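PDB 5H20: putative PadR-family transcriptional regulatory protein from Bacteroides fragilis, which is a PadR-like transcription factor that binds DNA through a winged helix-turn-helix domain, probably as a dimer. Local coordinates for the interface of chains A and B. Sequence-based numbering; all coordinates share one arbitrary frame. Chains: chain A/B, Putative PadR-family transcriptional regulatory protein.

Contact 1: the interface of chains A and B. Residues chain A 9, 13, 16, 56, 61; chain B 6, 9-10.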
loop_
_atom_site.group_PDB
_atom_site.type_symbol
_atom_site.label_atom_id
_atom_site.label_comp_id
_atom_site.label_asym_id
_atom_site.label_seq_id
_atom_site.Cartn_x
_atom_site.Cartn_y
_atom_site.Cartn_z
ATOM N N GLN A 9 -8.648 0.767 2.711
ATOM C CA GLN A 9 -7.586 -0.159 3.128
ATOM C C GLN A 9 -6.233 0.242 2.543
ATOM O O GLN A 9 -5.200 0.163 3.236
ATOM C CB GLN A 9 -7.944 -1.640 2.864
ATOM C CG GLN A 9 -8.283 -2.033 1.431
ATOM C CD GLN A 9 -7.139 -2.734 0.717
ATOM O OE1 GLN A 9 -7.232 -3.023 -0.467
ATOM N NE2 GLN A 9 -6.058 -3.008 1.438
ATOM N N GLY A 13 -2.918 1.496 4.450
ATOM C CA GLY A 13 -1.665 0.843 4.056
ATOM C C GLY A 13 -0.541 1.835 3.852
ATOM O O GLY A 13 0.558 1.659 4.395
ATOM N N GLU A 16 0.303 3.239 7.250
ATOM C CA GLU A 16 0.992 2.169 8.002
ATOM C C GLU A 16 2.448 1.980 7.591
ATOM O O GLU A 16 3.308 1.745 8.444
ATOM C CB GLU A 16 0.253 0.836 7.896
ATOM C CG GLU A 16 -0.935 0.714 8.840
ATOM C CD GLU A 16 -1.910 -0.363 8.416
ATOM O OE1 GLU A 16 -1.887 -0.785 7.227
ATOM O OE2 GLU A 16 -2.723 -0.773 9.264
ATOM N N LEU A 56 -0.861 -2.057 14.072
ATOM C CA LEU A 56 0.519 -2.505 13.829
ATOM C C LEU A 56 1.131 -3.207 15.053
ATOM O O LEU A 56 1.843 -4.212 14.891
ATOM C CB LEU A 56 1.415 -1.352 13.349
ATOM C CG LEU A 56 1.188 -0.694 11.968
ATOM C CD1 LEU A 56 1.652 0.755 11.973
ATOM C CD2 LEU A 56 1.854 -1.456 10.828
ATOM N N LEU A 61 4.180 -5.763 14.634
ATOM C CA LEU A 61 5.049 -5.022 13.718
ATOM C C LEU A 61 5.683 -3.845 14.449
ATOM O O LEU A 61 6.810 -3.451 14.148
ATOM C CB LEU A 61 4.265 -4.548 12.485
ATOM C CG LEU A 61 3.787 -5.605 11.478
ATOM C CD1 LEU A 61 2.762 -5.024 10.517
ATOM C CD2 LEU A 61 4.937 -6.231 10.701
ATOM N N VAL B 6 -2.799 -7.312 9.000
ATOM C CA VAL B 6 -2.107 -6.124 8.462
ATOM C C VAL B 6 -1.202 -6.470 7.266
ATOM O O VAL B 6 -1.242 -5.796 6.237
ATOM C CB VAL B 6 -1.291 -5.368 9.545
ATOM C CG1 VAL B 6 -0.659 -4.102 8.973
ATOM C CG2 VAL B 6 -2.170 -5.005 10.736
ATOM N N GLN B 9 -3.488 -7.330 4.101
ATOM C CA GLN B 9 -4.143 -6.184 3.456
ATOM C C GLN B 9 -3.134 -5.308 2.716
ATOM O O GLN B 9 -3.419 -4.825 1.603
ATOM C CB GLN B 9 -5.042 -5.384 4.426
ATOM C CG GLN B 9 -4.388 -4.820 5.683
ATOM C CD GLN B 9 -4.082 -3.335 5.583
ATOM O OE1 GLN B 9 -3.473 -2.766 6.476
ATOM N NE2 GLN B 9 -4.506 -2.705 4.493
ATOM N N MET B 10 -1.958 -5.129 3.323
ATOM C CA MET B 10 -0.863 -4.338 2.740
ATOM C C MET B 10 -0.285 -4.972 1.463
ATOM O O MET B 10 0.088 -4.261 0.533
ATOM C CB MET B 10 0.252 -4.067 3.772
ATOM C CG MET B 10 -0.101 -3.017 4.821
ATOM S SD MET B 10 1.271 -2.399 5.830
ATOM C CE MET B 10 2.125 -1.348 4.660
#

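Contact 2: the interface of chains A and B. Residues chain A 17-18, 21-22, 40; chain B 98, 101, 105.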
loop_
_atom_site.group_PDB
_atom_site.type_symbol
_atom_site.label_atom_id
_atom_site.label_comp_id
_atom_site.label_asym_id
_atom_site.label_seq_id
_atom_site.Cartn_x
_atom_site.Cartn_y
_atom_site.Cartn_z
ATOM N N TYR A 17 2.700 2.078 6.286
ATOM C CA TYR A 17 4.036 2.000 5.708
ATOM C C TYR A 17 4.869 3.208 6.121
ATOM O O TYR A 17 6.055 3.072 6.407
ATOM C CB TYR A 17 3.942 1.897 4.180
ATOM C CG TYR A 17 5.255 1.976 3.441
ATOM C CD1 TYR A 17 6.003 0.825 3.171
ATOM C CD2 TYR A 17 5.745 3.203 2.980
ATOM C CE1 TYR A 17 7.209 0.897 2.476
ATOM C CE2 TYR A 17 6.945 3.283 2.281
ATOM C CZ TYR A 17 7.672 2.127 2.035
ATOM O OH TYR A 17 8.853 2.210 1.344
ATOM N N CYS A 18 4.230 4.372 6.140
ATOM C CA CYS A 18 4.848 5.628 6.544
ATOM C C CYS A 18 5.270 5.627 8.025
ATOM O O CYS A 18 6.359 6.107 8.363
ATOM C CB CYS A 18 3.885 6.779 6.254
ATOM S SG CYS A 18 4.592 8.407 6.545
ATOM N N LEU A 21 8.207 3.230 8.264
ATOM C CA LEU A 21 9.315 4.032 7.729
ATOM C C LEU A 21 9.904 4.995 8.757
ATOM O O LEU A 21 11.113 4.976 8.989
ATOM C CB LEU A 21 8.907 4.813 6.468
ATOM C CG LEU A 21 9.569 4.474 5.134
ATOM C CD1 LEU A 21 9.189 5.535 4.115
ATOM C CD2 LEU A 21 11.089 4.392 5.233
ATOM N N LEU A 22 9.048 5.816 9.372
ATOM C CA LEU A 22 9.473 6.805 10.379
ATOM C C LEU A 22 10.060 6.180 11.649
ATOM O O LEU A 22 10.951 6.761 12.263
ATOM C CB LEU A 22 8.345 7.800 10.708
ATOM C CG LEU A 22 7.892 8.797 9.616
ATOM C CD1 LEU A 22 6.498 9.340 9.906
ATOM C CD2 LEU A 22 8.868 9.949 9.417
ATOM N N ALA A 40 7.156 17.028 7.114
ATOM C CA ALA A 40 6.985 16.487 5.759
ATOM C C ALA A 40 5.784 17.105 5.028
ATOM O O ALA A 40 5.385 16.627 3.951
ATOM C CB ALA A 40 6.861 14.968 5.803
ATOM N N LEU B 98 6.372 10.124 0.034
ATOM C CA LEU B 98 7.020 9.138 0.897
ATOM C C LEU B 98 8.549 9.067 0.712
ATOM O O LEU B 98 9.222 8.245 1.349
ATOM C CB LEU B 98 6.359 7.771 0.680
ATOM C CG LEU B 98 6.017 6.794 1.811
ATOM C CD1 LEU B 98 6.029 7.390 3.214
ATOM C CD2 LEU B 98 4.662 6.180 1.503
ATOM N N THR B 101 9.547 11.951 3.106
ATOM C CA THR B 101 9.531 11.203 4.363
ATOM C C THR B 101 10.852 10.437 4.543
ATOM O O THR B 101 11.421 10.450 5.637
ATOM C CB THR B 101 8.318 10.241 4.424
ATOM O OG1 THR B 101 7.116 10.964 4.131
ATOM C CG2 THR B 101 8.176 9.591 5.797
ATOM N N ILE B 105 13.453 10.102 7.865
ATOM C CA ILE B 105 13.716 8.796 8.489
ATOM C C ILE B 105 15.217 8.556 8.690
ATOM O O ILE B 105 15.630 8.036 9.728
ATOM C CB ILE B 105 13.016 7.613 7.747
ATOM C CG1 ILE B 105 13.561 7.374 6.332
ATOM C CG2 ILE B 105 11.526 7.879 7.608
ATOM C CD1 ILE B 105 14.594 6.279 6.176
#

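Contact 1: the interface of chains A and B
The side-chain amide nitrogen NE2 of B:Gln9 donates to the backbone carbonyl O of A:Gln9 at 3.2 Å, and its two-fold twin runs the other way, from A:Gln9 NE2 to B:Gln9 O at 3.2 Å. The pair forms a reciprocal clasp at the point where helix 5-23 of one chain meets the same helix of the other. This helix-to-helix patch is part of the two-fold dimer interface, probably that of the functional dimer, since PadR regulators are typically dimeric. Each bond is bent, and the donor stands above the carbonyl plane, 48° out of it, although the accepting oxygen lies close to the plane of the donating amide. The two glutamines slide past each other in opposite directions with their amide planes steeply inclined. Each CG is held between its own backbone N and carbonyl carbon (chi1 57°), and a further bend at chi2 carries the amide over to the partner's main chain.

Beyond the clasp, the two helices cross steeply, at roughly a right angle, which brings A:Glu16 opposite B:Gln9. Its carboxylate OE1 is modelled 2.6 Å from the amide oxygen OE1 of B:Gln9. As drawn, two acceptors face each other, a doubtful pairing unless a proton is shared between them. Turning the amide over would instead offer its nitrogen to the carboxylate, but would cost the bond to A:Gln9 O.

B:Met10 lies beside the same side chain, with its CG 3.7 Å from the carboxylate oxygen A:Glu16 OE1 and its sulfur near A:Glu16 CB. Its terminal methyl CE reaches A:Gly13 O at 3.4 Å, meeting the backbone at a glycine, where no side chain intervenes. On the other flank, CG1 of B:Val6, anti to its backbone N (chi1 -177°), is pushed toward chain A. There it meets a small apolar group supplied by helix 46-58 and the residues after it, with A:Leu56 CD2 crossing it at about a right angle. A:Leu61 approaches it as well, its methyl CD1 3.9 Å from B:Val6 CG1.

Contact 2: the interface of chains A and B
A:Tyr17 and A:Cys18 both swing their side chains away from the backbone N, with chi1 of 173° for the tyrosine and -174° for the cysteine, and B:Leu98 meets both. The leucine comes to the edge of the phenol ring rather than over a face: its CG lies in the ring plane, and its methyl CD2 is 3.5 Å from A:Tyr17 CD2. The other methyl, CD1, turns to the cysteine and sits 3.8 Å from A:Cys18 SG. B:Leu98, B:Thr101 and B:Ile105 are all poorly ordered, so the finer details of their side chains are less certain than those of chain A.

This is an apolar patch in which the C-terminal segment of chain B, from B:Leu98 into the short helix 101-105, lies along helix 5-23 of chain A. A:Leu21 is shared by two partners: its CD1 approaches B:Leu98 CD1 at 3.8 Å, and its CD2 reaches B:Ile105 CG1 at 4.0 Å, the leucine and isoleucine side chains meeting at a slant.

B:Thr101 presents its methyl rather than its hydroxyl to the helix. That CG2 touches both the sulfur of A:Cys18 and, at 3.7 Å, the methyl CD2 of A:Leu22, the threonine and A:Leu22 side chains crossing at about a right angle. Its hydroxyl OG1 lies on the side of A:Ala40, just after helix 30-39, but loosely, and its position is uncertain. Farther along, B:Ile105 lays its branch methyl CG2 against the helix backbone, 3.6 Å from A:Leu22 CA.

The centres of the C-alpha atoms of contact 1 and contact 2 lie about 14 Å apart, and both are built on helix 5-23 of chain A, contact 1 using its earlier turns and contact 2 its later ones. Chain B supplies its own helix 5-23 to contact 1 and its C-terminal segment to contact 2, so each subunit is gripped by both ends of its partner. Two-fold symmetry repeats both patches with the chains exchanged. Such an intertwined pairing agrees with the dimers typical of PadR regulators and would probably fix the spacing of the two DNA-binding domains.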